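Local coordinates for catabolite control protein A (Lactococcus lactis, PDB 2O20), which binds DNA as a LacI-family transcription factor and probably acts as a global regulator of carbon catabolite repression and activation, at residues G239-A243 / E267-I271; T172-I176 / A205-I211. The protein carries 1 engineered substitution. The contacts are given in a common frame with arbitrary orientation. Where two conformers were deposited one is given. Residue numbers count along the deposited sequence, not the author numbering.

How the contacts relate
Both contacts lie in one lobe of the periplasmic-binding-protein-like domain of this LacI-family regulator, on the same side of the chain's centre, with their own centres about 14 Å apart. Contact 2 comes first along the chain and is complete before contact 1 begins: it packs helix 164-177 against the end of helix 193-208. Contact 1 pairs strands 242-245 and 270-272 at one edge of the four-stranded parallel sheet. L175 joins the two, lying within helix 164-177 but turned to the sheet, where its CD1 is 3.8 Å from S242 OG and its CD2 3.8 Å from E270 CB. Together they describe two successive layers of an alpha/beta lobe, sheet and helices.

Contact 1 of 2, residues G239-A243 / E267-I271; sequences GATSA and EDFEI
G239 leaves the preceding helix with positive phi (74°) in a Schellman motif, A240 and T241 form a short link, and S242 and A243 are extended. Residues 267-269 likewise lead into a strand at E270 and I271. The strands run parallel, S242 beside E270 (CA-CA 4.5 Å) and A243 beside I271 (CA-CA 5.1 Å). E270 bonds to segment 239-243 through both its backbone polar atoms: its N donates to T241 O (3.2 Å), and its O accepts from A243 N (3.0 Å). CA-H...O contacts add to the ladder, F269 CA to T241 O at 3.2 Å and I271 CA to A243 O at 3.4 Å. S242 and E270 share one face, their CB atoms 4.0 Å apart; the E270 carboxylate meets N180, S178 and K332. A243 and I271 point to the other face, toward L254 of helix 248-260. With chi1 t and chi2 93°, the F269 ring lays one face over T241 C and S242 N. Its edge meets A240 O (CE1 to O, 3.4 Å), while its CZ lies 4.2 Å from A243 CB. Parallel neighbours joined through helix 248-260 make this a beta-alpha-beta unit of the periplasmic-binding-protein-like fold.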
loop_
_atom_site.group_PDB
_atom_site.type_symbol
_atom_site.label_atom_id
_atom_site.label_comp_id
_atom_site.label_asym_id
_atom_site.label_seq_id
_atom_site.Cartn_x
_atom_site.Cartn_y
_atom_site.Cartn_z
ATOM N N GLY D 239 13.228 -27.866 10.019
ATOM C CA GLY D 239 12.184 -28.376 10.926
ATOM C C GLY D 239 11.465 -27.341 11.788
ATOM O O GLY D 239 10.812 -27.691 12.776
ATOM N N ALA D 240 11.548 -26.066 11.419
ATOM C CA ALA D 240 10.749 -25.033 12.066
ATOM C C ALA D 240 9.267 -25.349 11.818
ATOM O O ALA D 240 8.891 -25.783 10.719
ATOM C CB ALA D 240 11.102 -23.669 11.528
ATOM N N THR D 241 8.437 -25.174 12.847
ATOM C CA THR D 241 6.988 -25.376 12.714
ATOM C C THR D 241 6.183 -24.101 12.897
ATOM O O THR D 241 4.958 -24.145 12.837
ATOM C CB THR D 241 6.449 -26.424 13.706
ATOM O OG1 THR D 241 6.734 -25.987 15.058
ATOM C CG2 THR D 241 7.070 -27.809 13.411
ATOM N N SER D 242 6.870 -22.984 13.109
ATOM C CA SER D 242 6.236 -21.691 13.245
ATOM C C SER D 242 7.284 -20.597 13.095
ATOM O O SER D 242 8.494 -20.867 13.119
ATOM C CB SER D 242 5.532 -21.584 14.581
ATOM O OG SER D 242 6.460 -21.751 15.655
ATOM N N ALA D 243 6.814 -19.365 12.939
ATOM C CA ALA D 243 7.676 -18.215 12.840
ATOM C C ALA D 243 7.009 -16.937 13.346
ATOM O O ALA D 243 5.817 -16.714 13.100
ATOM C CB ALA D 243 8.077 -18.028 11.406
ATOM N N GLU D 267 -2.365 -25.853 11.206
ATOM C CA GLU D 267 -2.190 -27.184 11.804
ATOM C C GLU D 267 -0.736 -27.632 11.903
ATOM O O GLU D 267 -0.323 -28.159 12.959
ATOM C CB GLU D 267 -3.003 -28.221 11.023
ATOM C CG GLU D 267 -4.540 -28.071 11.180
ATOM C CD GLU D 267 -5.222 -27.001 10.277
ATOM O OE1 GLU D 267 -4.585 -26.376 9.358
ATOM O OE2 GLU D 267 -6.445 -26.781 10.518
ATOM N N ASP D 268 0.020 -27.444 10.814
ATOM C CA ASP D 268 1.424 -27.845 10.716
ATOM C C ASP D 268 2.422 -26.688 10.703
ATOM O O ASP D 268 3.628 -26.889 10.920
ATOM C CB ASP D 268 1.629 -28.710 9.468
ATOM C CG ASP D 268 0.905 -30.042 9.558
ATOM O OD1 ASP D 268 0.617 -30.511 10.683
ATOM O OD2 ASP D 268 0.630 -30.643 8.514
ATOM N N PHE D 269 1.945 -25.480 10.417
ATOM C CA PHE D 269 2.812 -24.297 10.402
ATOM C C PHE D 269 2.013 -23.049 10.808
ATOM O O PHE D 269 0.930 -22.822 10.275
ATOM C CB PHE D 269 3.514 -24.069 9.054
ATOM C CG PHE D 269 4.769 -23.226 9.187
ATOM C CD1 PHE D 269 6.017 -23.833 9.349
ATOM C CD2 PHE D 269 4.693 -21.861 9.213
ATOM C CE1 PHE D 269 7.162 -23.053 9.529
ATOM C CE2 PHE D 269 5.822 -21.073 9.430
ATOM C CZ PHE D 269 7.060 -21.686 9.563
ATOM N N GLU D 270 2.564 -22.274 11.738
ATOM C CA GLU D 270 1.905 -21.084 12.278
ATOM C C GLU D 270 2.788 -19.855 12.074
ATOM O O GLU D 270 4.004 -19.951 12.116
ATOM C CB GLU D 270 1.642 -21.237 13.765
ATOM C CG GLU D 270 0.755 -22.418 14.184
ATOM C CD GLU D 270 0.429 -22.387 15.664
ATOM O OE1 GLU D 270 -0.221 -21.433 16.134
ATOM O OE2 GLU D 270 0.878 -23.319 16.386
ATOM N N ILE D 271 2.153 -18.718 11.817
ATOM C CA ILE D 271 2.848 -17.464 11.521
ATOM C C ILE D 271 2.224 -16.297 12.333
ATOM O O ILE D 271 1.009 -16.143 12.399
ATOM C CB ILE D 271 2.791 -17.099 10.010
ATOM C CG1 ILE D 271 3.402 -18.211 9.157
ATOM C CG2 ILE D 271 3.533 -15.770 9.737
ATOM C CD1 ILE D 271 3.205 -18.032 7.652
#

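Contact 2 of 2, residues T172-I176 / A205-I211; sequences TKKLI and ALLEANI
T172 to I176 form a regular helical turn, with I176 N bonded to T172 O at 3.0 Å. T172 (chi1 m) faces the second segment, its CG2 3.5 Å from A205 CB and 3.9 Å from L206 CD2, while its OG1 bonds to A168 O within its own helix. The backbones come close where K173 CA lies 5.6 Å from A205 CA; K173 N is 4.0 Å from A205 CB. The K173 CB points sideways, and the all-t side chain runs out to a hydrogen bond between NZ and Y169 OH. K174 and L175 are out of reach of 205-211. One turn after T172, I176 (chi1 m, chi2 t) points toward the second segment: I176 CD1 sits 3.5 Å from A205 O and 4.3 Å from L206 CD2, I176 CG2 3.7 Å from A209 CB, I176 CG1 4.0 Å from I211 CD1. Beside A209, whose CA is 7.5 Å from I176 CA, helix 193-208 ends in a Schellman motif: N210, at positive phi, gives N to L207 O (3.2 Å), and I211 N returns to L206 O (2.9 Å), bringing I211 within reach of I176. A205, a small residue, permits the close approach, and the side-chain contacts are apolar, so van der Waals packing joins these helices on one side of the sheet.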
loop_
_atom_site.group_PDB
_atom_site.type_symbol
_atom_site.label_atom_id
_atom_site.label_comp_id
_atom_site.label_asym_id
_atom_site.label_seq_id
_atom_site.Cartn_x
_atom_site.Cartn_y
_atom_site.Cartn_z
ATOM N N THR D 172 6.411 -14.935 20.660
ATOM C CA THR D 172 7.110 -16.215 20.834
ATOM C C THR D 172 6.360 -17.104 21.846
ATOM O O THR D 172 6.126 -18.273 21.577
ATOM C CB THR D 172 8.575 -15.991 21.246
ATOM O OG1 THR D 172 9.199 -15.103 20.300
ATOM C CG2 THR D 172 9.350 -17.326 21.358
ATOM N N LYS D 173 5.944 -16.531 22.985
ATOM C CA LYS D 173 5.187 -17.275 23.994
ATOM C C LYS D 173 3.863 -17.838 23.482
ATOM O O LYS D 173 3.466 -18.929 23.843
ATOM C CB LYS D 173 4.927 -16.367 25.224
ATOM C CG LYS D 173 4.496 -17.080 26.462
ATOM C CD LYS D 173 4.365 -16.085 27.651
ATOM C CE LYS D 173 4.136 -16.799 28.956
ATOM N NZ LYS D 173 4.212 -15.820 30.072
ATOM N N LYS D 174 3.176 -17.094 22.619
ATOM C CA LYS D 174 1.958 -17.577 22.006
ATOM C C LYS D 174 2.195 -18.863 21.193
ATOM O O LYS D 174 1.385 -19.788 21.220
ATOM C CB LYS D 174 1.376 -16.475 21.111
ATOM C CG LYS D 174 0.072 -16.834 20.462
ATOM C CD LYS D 174 -0.623 -15.611 19.881
ATOM C CE LYS D 174 -1.764 -16.014 19.017
ATOM N NZ LYS D 174 -2.895 -16.542 19.821
ATOM N N LEU D 175 3.304 -18.921 20.471
ATOM C CA LEU D 175 3.633 -20.112 19.669
ATOM C C LEU D 175 4.106 -21.265 20.592
ATOM O O LEU D 175 3.850 -22.446 20.326
ATOM C CB LEU D 175 4.706 -19.778 18.635
ATOM C CG LEU D 175 4.275 -18.763 17.567
ATOM C CD1 LEU D 175 5.439 -18.283 16.724
ATOM C CD2 LEU D 175 3.179 -19.334 16.693
ATOM N N ILE D 176 4.802 -20.921 21.662
ATOM C CA ILE D 176 5.181 -21.927 22.685
ATOM C C ILE D 176 3.917 -22.551 23.262
ATOM O O ILE D 176 3.816 -23.761 23.393
ATOM C CB ILE D 176 6.049 -21.306 23.803
ATOM C CG1 ILE D 176 7.444 -21.032 23.246
ATOM C CG2 ILE D 176 6.170 -22.260 25.050
ATOM C CD1 ILE D 176 8.265 -20.140 24.068
ATOM N N ALA D 205 11.512 -15.676 26.030
ATOM C CA ALA D 205 10.411 -16.639 25.916
ATOM C C ALA D 205 10.915 -18.094 25.828
ATOM O O ALA D 205 10.401 -18.970 26.531
ATOM C CB ALA D 205 9.506 -16.289 24.734
ATOM N N LEU D 206 11.921 -18.352 24.992
ATOM C CA LEU D 206 12.476 -19.715 24.834
ATOM C C LEU D 206 13.038 -20.252 26.168
ATOM O O LEU D 206 12.750 -21.373 26.562
ATOM C CB LEU D 206 13.582 -19.754 23.773
ATOM C CG LEU D 206 13.168 -19.392 22.328
ATOM C CD1 LEU D 206 14.323 -19.603 21.366
ATOM C CD2 LEU D 206 11.958 -20.200 21.857
ATOM N N LEU D 207 13.876 -19.446 26.798
ATOM C CA LEU D 207 14.448 -19.732 28.131
ATOM C C LEU D 207 13.445 -20.153 29.210
ATOM O O LEU D 207 13.690 -21.092 29.985
ATOM C CB LEU D 207 15.147 -18.486 28.620
ATOM C CG LEU D 207 16.648 -18.426 28.433
ATOM C CD1 LEU D 207 17.148 -16.974 28.457
ATOM C CD2 LEU D 207 17.243 -19.173 29.580
ATOM N N GLU D 208 12.333 -19.439 29.285
ATOM C CA GLU D 208 11.317 -19.725 30.292
ATOM C C GLU D 208 10.585 -21.032 30.024
ATOM O O GLU D 208 10.075 -21.649 30.961
ATOM C CB GLU D 208 10.327 -18.585 30.407
ATOM C CG GLU D 208 10.890 -17.310 31.020
ATOM C CD GLU D 208 9.891 -16.162 30.922
ATOM O OE1 GLU D 208 8.779 -16.423 30.416
ATOM O OE2 GLU D 208 10.213 -15.020 31.316
ATOM N N ALA D 209 10.569 -21.465 28.758
ATOM C CA ALA D 209 10.004 -22.751 28.357
ATOM C C ALA D 209 11.035 -23.890 28.257
ATOM O O ALA D 209 10.704 -24.950 27.761
ATOM C CB ALA D 209 9.270 -22.584 26.992
ATOM N N ASN D 210 12.277 -23.659 28.690
ATOM C CA ASN D 210 13.367 -24.646 28.595
ATOM C C ASN D 210 13.629 -25.098 27.137
ATOM O O ASN D 210 13.919 -26.263 26.858
ATOM C CB ASN D 210 13.137 -25.845 29.537
ATOM C CG ASN D 210 13.165 -25.452 31.004
ATOM O OD1 ASN D 210 12.501 -24.510 31.417
ATOM N ND2 ASN D 210 13.925 -26.193 31.803
ATOM N N ILE D 211 13.550 -24.147 26.206
ATOM C CA ILE D 211 13.925 -24.397 24.814
ATOM C C ILE D 211 15.285 -23.775 24.542
ATOM O O ILE D 211 15.474 -22.611 24.796
ATOM C CB ILE D 211 12.905 -23.789 23.833
ATOM C CG1 ILE D 211 11.536 -24.438 24.034
ATOM C CG2 ILE D 211 13.423 -23.935 22.371
ATOM C CD1 ILE D 211 10.415 -23.626 23.551
#